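Local coordinates for protein putative HTH-type transcriptional regulator YwnA (Bacillus subtilis subsp. subtilis, PDB 1XD7) that probably binds DNA as a winged-helix transcriptional regulator of the Rrf2 family, at residues Ser26-Ile29 with Ala30-Asn34; Asp70-Leu73 with Leu74-Tyr77; Glu119-Leu122 with Ala123-Ser126. One frame throughout, in Å; residues are numbered along the deposited sequence.

Interaction 1. Residues Ser26-Ile29 with Ala30-Asn34; sequences SEII and ADSVN. With SO4 (sulfate ion), chain B.
Ile28 O is gripped twice by Ser32, four residues on. Ser32 N reaches it at 2.6 Å in a nearly straight helical bond (172°), while Ser32 OG, also 2.6 Å from Ile28 O, comes in from above the carbonyl plane. With chi1 at -49° the hydroxyl stands beside its own backbone N, and both donors can turn back to one oxygen; Ile28 CG2 lies alongside the hydroxyl. The pattern illustrates how a serine within a helix can give its hydroxyl to the carbonyl that its backbone N-H already uses, one turn earlier.

One residue further, Ile29 and Val33 lie side by side and point the same way, their CG2 atoms 3.8 Å apart. Both are buried: Ile29 rests on Val40 of helix 37-49, and Val33 on His13 and Leu17 of helix 7-19. On another flank, Glu27 OE2 and Asp31 OD2 stand 4.8 Å apart, like charges that probably disfavour each other.

The first turn holds a sulfate, probably from the crystallisation liquor. Ser26 N binds its O2 at 2.5 Å and Ser26 OG makes a very short bond to its O4; Arg41 and Gly61 complete the grip. At the far end Asn34, with positive phi, closes the helix in a Schellman motif. Helix 26-33 opens the predicted helix-turn-helix motif, and an anion at its start is consistent with a DNA phosphate site.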
loop_
_atom_site.group_PDB
_atom_site.type_symbol
_atom_site.label_atom_id
_atom_site.label_comp_id
_atom_site.label_asym_id
_atom_site.label_seq_id
_atom_site.Cartn_x
_atom_site.Cartn_y
_atom_site.Cartn_z
ATOM N N SER A 26 16.901 24.002 -4.434
ATOM C CA SER A 26 15.716 23.287 -4.015
ATOM C C SER A 26 14.490 23.974 -4.559
ATOM O O SER A 26 13.526 23.323 -4.955
ATOM C CB SER A 26 15.657 23.236 -2.492
ATOM O OG SER A 26 16.920 22.870 -1.979
ATOM N N GLU A 27 14.530 25.300 -4.579
ATOM C CA GLU A 27 13.402 26.078 -5.076
ATOM C C GLU A 27 13.068 25.654 -6.498
ATOM O O GLU A 27 11.942 25.244 -6.791
ATOM C CB GLU A 27 13.732 27.575 -5.043
ATOM C CG GLU A 27 15.138 27.914 -4.526
ATOM C CD GLU A 27 16.032 28.593 -5.581
ATOM O OE1 GLU A 27 17.175 29.002 -5.239
ATOM O OE2 GLU A 27 15.589 28.708 -6.749
ATOM N N ILE A 28 14.063 25.742 -7.375
ATOM C CA ILE A 28 13.887 25.383 -8.778
ATOM C C ILE A 28 13.297 23.997 -8.899
ATOM O O ILE A 28 12.410 23.756 -9.719
ATOM C CB ILE A 28 15.228 25.421 -9.527
ATOM C CG1 ILE A 28 15.854 26.805 -9.359
ATOM C CG2 ILE A 28 15.012 25.133 -11.009
ATOM C CD1 ILE A 28 17.239 26.927 -9.923
ATOM N N ILE A 29 13.779 23.090 -8.055
ATOM C CA ILE A 29 13.293 21.722 -8.079
ATOM C C ILE A 29 11.820 21.677 -7.754
ATOM O O ILE A 29 11.037 21.030 -8.447
ATOM C CB ILE A 29 14.094 20.871 -7.106
ATOM C CG1 ILE A 29 15.564 20.905 -7.541
ATOM C CG2 ILE A 29 13.548 19.451 -7.071
ATOM C CD1 ILE A 29 16.503 20.091 -6.708
ATOM N N ALA A 30 11.427 22.380 -6.706
ATOM C CA ALA A 30 10.019 22.413 -6.349
ATOM C C ALA A 30 9.245 22.989 -7.540
ATOM O O ALA A 30 8.191 22.477 -7.916
ATOM C CB ALA A 30 9.814 23.270 -5.100
ATOM N N ASP A 31 9.776 24.048 -8.140
ATOM C CA ASP A 31 9.123 24.649 -9.305
ATOM C C ASP A 31 9.003 23.591 -10.375
ATOM O O ASP A 31 7.909 23.246 -10.810
ATOM C CB ASP A 31 9.953 25.789 -9.880
ATOM C CG ASP A 31 10.219 26.869 -8.877
ATOM O OD1 ASP A 31 9.244 27.482 -8.393
ATOM O OD2 ASP A 31 11.408 27.108 -8.570
ATOM N N SER A 32 10.156 23.088 -10.796
ATOM C CA SER A 32 10.220 22.063 -11.825
ATOM C C SER A 32 9.335 20.880 -11.490
ATOM O O SER A 32 8.655 20.338 -12.357
ATOM C CB SER A 32 11.653 21.581 -11.989
ATOM O OG SER A 32 12.530 22.683 -12.121
ATOM N N VAL A 33 9.341 20.482 -10.229
ATOM C CA VAL A 33 8.527 19.350 -9.821
ATOM C C VAL A 33 7.100 19.780 -9.566
ATOM O O VAL A 33 6.207 18.951 -9.430
ATOM C CB VAL A 33 9.080 18.696 -8.543
ATOM C CG1 VAL A 33 8.174 17.590 -8.097
ATOM C CG2 VAL A 33 10.461 18.155 -8.805
ATOM N N ASN A 34 6.891 21.087 -9.509
ATOM C CA ASN A 34 5.568 21.643 -9.249
ATOM C C ASN A 34 5.015 21.138 -7.921
ATOM O O ASN A 34 3.925 20.566 -7.854
ATOM C CB ASN A 34 4.592 21.299 -10.375
ATOM C CG ASN A 34 3.325 22.148 -10.322
ATOM O OD1 ASN A 34 2.443 22.018 -11.172
ATOM N ND2 ASN A 34 3.237 23.026 -9.320
HETATM S S SO4 B . 19.457 24.692 -1.739
HETATM O O1 SO4 B . 18.845 25.927 -1.233
HETATM O O2 SO4 B . 19.040 24.483 -3.137
HETATM O O3 SO4 B . 20.924 24.798 -1.636
HETATM O O4 SO4 B . 19.015 23.543 -0.932
#

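Interaction 2. Residues Asp70-Leu73 with Leu74-Tyr77; sequences DISL and LEVY
The Glu75 carboxylate directs its OE1 end at the backbone of Asp70-Ser72, with Ser72 N and Asp70 O tilted out of its plane to the same side, neither lying over the face. Ser72 and Glu75 form a capping box, a classic way to start a helix, here helix 73-80. The other flat group, the Tyr77 ring, lies apart from this backbone and packs on Met118 of helix 98-122, with a weak hydrogen bond between its OH and Gln81 NE2.

Two bonds make the box. A weak one joins Ser72 N to Glu75 OE1 at 3.4 Å; the reciprocal one runs from Glu75 N to Ser72 OG, 2.9 Å long, although the place of this oxygen is less sure. Glu75 is extended, and with CG anti to its backbone N (chi1 -176°) the chain runs back alongside the N-cap residue, where the acid can meet an amide that precedes the helix. Its negative charge near the helix start is likely to be favourable to the helix dipole.

The helix proper is taken up by Val76 N to Ser72 O (3.1 Å) and by Tyr77 N to Leu73 O, a straighter bond of 2.7 Å. Leu73 is buried between Ile12 of helix 7-19, Leu122 of helix 98-122 and Thr110 of the second subunit. Beside the box sits a hydrophobic staple between the residue before the N-cap and the fourth residue of the helix: Ile71 and Val76 cross at a slant, with Ile71 CG2 4.1 Å from Val76 CG2.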
loop_
_atom_site.group_PDB
_atom_site.type_symbol
_atom_site.label_atom_id
_atom_site.label_comp_id
_atom_site.label_asym_id
_atom_site.label_seq_id
_atom_site.Cartn_x
_atom_site.Cartn_y
_atom_site.Cartn_z
ATOM N N ASP A 70 22.796 2.206 -8.939
ATOM C CA ASP A 70 23.026 1.614 -7.637
ATOM C C ASP A 70 22.051 2.169 -6.612
ATOM O O ASP A 70 22.323 2.125 -5.411
ATOM C CB ASP A 70 24.447 1.912 -7.175
ATOM C CG ASP A 70 25.482 1.454 -8.171
ATOM O OD1 ASP A 70 26.628 1.949 -8.085
ATOM O OD2 ASP A 70 25.149 0.603 -9.032
ATOM N N ILE A 71 20.924 2.696 -7.074
ATOM C CA ILE A 71 19.947 3.258 -6.154
ATOM C C ILE A 71 18.618 2.605 -6.378
ATOM O O ILE A 71 17.925 2.909 -7.343
ATOM C CB ILE A 71 19.772 4.760 -6.360
ATOM C CG1 ILE A 71 21.143 5.446 -6.395
ATOM C CG2 ILE A 71 18.938 5.329 -5.228
ATOM C CD1 ILE A 71 21.085 6.944 -6.606
ATOM N N SER A 72 18.254 1.702 -5.478
ATOM C CA SER A 72 16.996 0.988 -5.615
ATOM C C SER A 72 15.836 1.837 -5.142
ATOM O O SER A 72 16.001 2.681 -4.268
ATOM C CB SER A 72 17.044 -0.297 -4.789
ATOM O OG SER A 72 17.230 0.017 -3.420
ATOM N N LEU A 73 14.663 1.618 -5.713
ATOM C CA LEU A 73 13.511 2.377 -5.282
ATOM C C LEU A 73 13.227 2.025 -3.816
ATOM O O LEU A 73 12.915 2.891 -3.005
ATOM C CB LEU A 73 12.315 2.067 -6.177
ATOM C CG LEU A 73 12.533 2.463 -7.650
ATOM C CD1 LEU A 73 11.197 2.672 -8.341
ATOM C CD2 LEU A 73 13.328 3.755 -7.732
ATOM N N LEU A 74 13.369 0.754 -3.470
ATOM C CA LEU A 74 13.150 0.332 -2.093
ATOM C C LEU A 74 14.059 1.177 -1.202
ATOM O O LEU A 74 13.631 1.692 -0.168
ATOM C CB LEU A 74 13.474 -1.163 -1.954
ATOM C CG LEU A 74 13.397 -1.894 -0.602
ATOM C CD1 LEU A 74 14.635 -1.592 0.197
ATOM C CD2 LEU A 74 12.144 -1.505 0.154
ATOM N N GLU A 75 15.306 1.341 -1.630
ATOM C CA GLU A 75 16.287 2.140 -0.890
ATOM C C GLU A 75 15.746 3.555 -0.681
ATOM O O GLU A 75 15.930 4.152 0.384
ATOM C CB GLU A 75 17.608 2.184 -1.672
ATOM C CG GLU A 75 18.774 2.898 -0.988
ATOM C CD GLU A 75 20.123 2.562 -1.639
ATOM O OE1 GLU A 75 20.154 1.766 -2.603
ATOM O OE2 GLU A 75 21.163 3.084 -1.184
ATOM N N VAL A 76 15.074 4.083 -1.702
ATOM C CA VAL A 76 14.501 5.423 -1.637
ATOM C C VAL A 76 13.326 5.432 -0.680
ATOM O O VAL A 76 13.170 6.342 0.134
ATOM C CB VAL A 76 13.969 5.884 -3.012
ATOM C CG1 VAL A 76 13.388 7.282 -2.893
ATOM C CG2 VAL A 76 15.072 5.846 -4.044
ATOM N N TYR A 77 12.491 4.412 -0.813
ATOM C CA TYR A 77 11.308 4.245 0.010
ATOM C C TYR A 77 11.576 4.404 1.504
ATOM O O TYR A 77 11.005 5.273 2.151
ATOM C CB TYR A 77 10.709 2.870 -0.244
ATOM C CG TYR A 77 9.467 2.575 0.570
ATOM C CD1 TYR A 77 8.265 3.239 0.320
ATOM C CD2 TYR A 77 9.485 1.603 1.573
ATOM C CE1 TYR A 77 7.106 2.934 1.046
ATOM C CE2 TYR A 77 8.332 1.290 2.306
ATOM C CZ TYR A 77 7.146 1.955 2.037
ATOM O OH TYR A 77 6.003 1.623 2.741
#

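Interaction 3. Residues Glu119-Leu122 with Ala123-Ser126; sequences ENEL and ASKS
Ala123 CB lies 3.6 Å from Glu119 O, one turn back, and the same methyl group packs on Leu74. The Ala123 N makes long, weak bonds to Glu119 O and Asn120 O, doubtful because the nitrogen is too close to a neighbour.

Ser124 comes next and closes on a single oxygen. Both Ser124 N and Ser124 OG bond to Glu121 O, each very short at 2.4 Å, so the exact lengths deserve caution. A chi1 of 65° places the hydroxyl between its own backbone N and carbonyl carbon, and from there it doubles back to Glu121. The same hydroxyl lies over one face of the Glu121 carboxylate, with OG 3.8 Å from Glu121 CD.

Here the chain leaves the last turns of the long helix 98-122, which packs against the second subunit, consistent with the dimerisation helix of Rrf2-type regulators. Glu121 and Leu122 both touch Val114 there, and Glu121 OE1 accepts a hydrogen bond from Ser113 OG of that subunit.

Lys125 gives Glu121 O a third, weak donor through its backbone N at 3.3 Å. Its side chain, bent at chi2 and chi4, passes across the Glu121 side chain. Lys125 CE approaches Glu121 OE1 to 3.4 Å, and the ammonium nitrogen NZ forms a long salt bridge of 3.7 Å to that same oxygen. With an alanine at Glu121, Lys125 would probably lose its acidic mate and Ser113 of the second subunit its acceptor. Ser126, the N-cap of helix 127-130, turns away from Glu119-Leu122; its side chain caps a backbone N of that helix, and its OG also bonds to Asp129 OD2.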
loop_
_atom_site.group_PDB
_atom_site.type_symbol
_atom_site.label_atom_id
_atom_site.label_comp_id
_atom_site.label_asym_id
_atom_site.label_seq_id
_atom_site.Cartn_x
_atom_site.Cartn_y
_atom_site.Cartn_z
ATOM N N GLU A 119 7.876 -4.671 -1.052
ATOM C CA GLU A 119 9.287 -4.351 -0.866
ATOM C C GLU A 119 10.251 -5.047 -1.807
ATOM O O GLU A 119 11.337 -4.534 -2.084
ATOM C CB GLU A 119 9.727 -4.660 0.556
ATOM C CG GLU A 119 9.155 -3.758 1.620
ATOM C CD GLU A 119 9.832 -3.979 2.959
ATOM O OE1 GLU A 119 9.861 -5.139 3.420
ATOM O OE2 GLU A 119 10.343 -3.004 3.552
ATOM N N ASN A 120 9.884 -6.223 -2.290
ATOM C CA ASN A 120 10.790 -6.933 -3.176
ATOM C C ASN A 120 10.841 -6.365 -4.596
ATOM O O ASN A 120 11.883 -6.417 -5.247
ATOM C CB ASN A 120 10.472 -8.423 -3.151
ATOM C CG ASN A 120 11.086 -9.115 -1.943
ATOM O OD1 ASN A 120 10.746 -10.252 -1.621
ATOM N ND2 ASN A 120 12.004 -8.427 -1.271
ATOM N N GLU A 121 9.735 -5.811 -5.075
ATOM C CA GLU A 121 9.746 -5.188 -6.389
ATOM C C GLU A 121 10.592 -3.922 -6.286
ATOM O O GLU A 121 11.558 -3.745 -7.026
ATOM C CB GLU A 121 8.335 -4.813 -6.826
ATOM C CG GLU A 121 7.667 -5.898 -7.619
ATOM C CD GLU A 121 8.515 -6.321 -8.796
ATOM O OE1 GLU A 121 8.722 -5.483 -9.697
ATOM O OE2 GLU A 121 8.984 -7.481 -8.819
ATOM N N LEU A 122 10.241 -3.054 -5.343
ATOM C CA LEU A 122 10.967 -1.803 -5.154
ATOM C C LEU A 122 12.461 -1.987 -5.120
ATOM O O LEU A 122 13.209 -1.046 -5.356
ATOM C CB LEU A 122 10.554 -1.132 -3.856
ATOM C CG LEU A 122 9.117 -0.655 -3.785
ATOM C CD1 LEU A 122 8.857 -0.175 -2.371
ATOM C CD2 LEU A 122 8.877 0.448 -4.796
ATOM N N ALA A 123 12.902 -3.192 -4.798
ATOM C CA ALA A 123 14.327 -3.448 -4.741
ATOM C C ALA A 123 14.809 -3.971 -6.087
ATOM O O ALA A 123 16.001 -4.068 -6.331
ATOM C CB ALA A 123 14.635 -4.447 -3.640
ATOM N N SER A 124 13.872 -4.305 -6.960
ATOM C CA SER A 124 14.234 -4.813 -8.267
ATOM C C SER A 124 14.599 -3.664 -9.212
ATOM O O SER A 124 15.578 -3.750 -9.954
ATOM C CB SER A 124 13.083 -5.627 -8.854
ATOM O OG SER A 124 11.953 -4.811 -9.105
ATOM N N LYS A 125 13.818 -2.588 -9.167
ATOM C CA LYS A 125 14.060 -1.436 -10.019
ATOM C C LYS A 125 15.149 -0.554 -9.441
ATOM O O LYS A 125 15.499 -0.670 -8.268
ATOM C CB LYS A 125 12.788 -0.615 -10.175
ATOM C CG LYS A 125 11.553 -1.448 -10.389
ATOM C CD LYS A 125 11.729 -2.404 -11.540
ATOM C CE LYS A 125 10.507 -3.289 -11.658
ATOM N NZ LYS A 125 9.272 -2.466 -11.747
ATOM N N SER A 126 15.686 0.320 -10.284
ATOM C CA SER A 126 16.736 1.252 -9.897
ATOM C C SER A 126 16.302 2.645 -10.338
ATOM O O SER A 126 15.330 2.802 -11.070
ATOM C CB SER A 126 18.044 0.911 -10.608
ATOM O OG SER A 126 17.973 1.248 -11.988
#

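How the interactions relate
Interactions 2 and 3 meet directly, their centres about 7 Å apart. Leu74 N probably donates a hydrogen bond to Leu122 O at 2.6 Å, and Leu73 CB lies 3.3 Å from that same oxygen. The start of helix 73-80 is thus joined to the last turn of helix 98-122. Interaction 1 stands apart: its centre is about 21 Å from that of interaction 2 and about 26 Å from that of interaction 3, across the chain's centre. All three reach the second subunit: interaction 1 through Asn34, interaction 2 through Leu73, interaction 3 through Glu121, Leu122 and Lys125; only interaction 1, in the predicted DNA-binding motif, carries the sulfate. Helix 7-19 bridges interactions 1 and 2, touching Val33 and Val76.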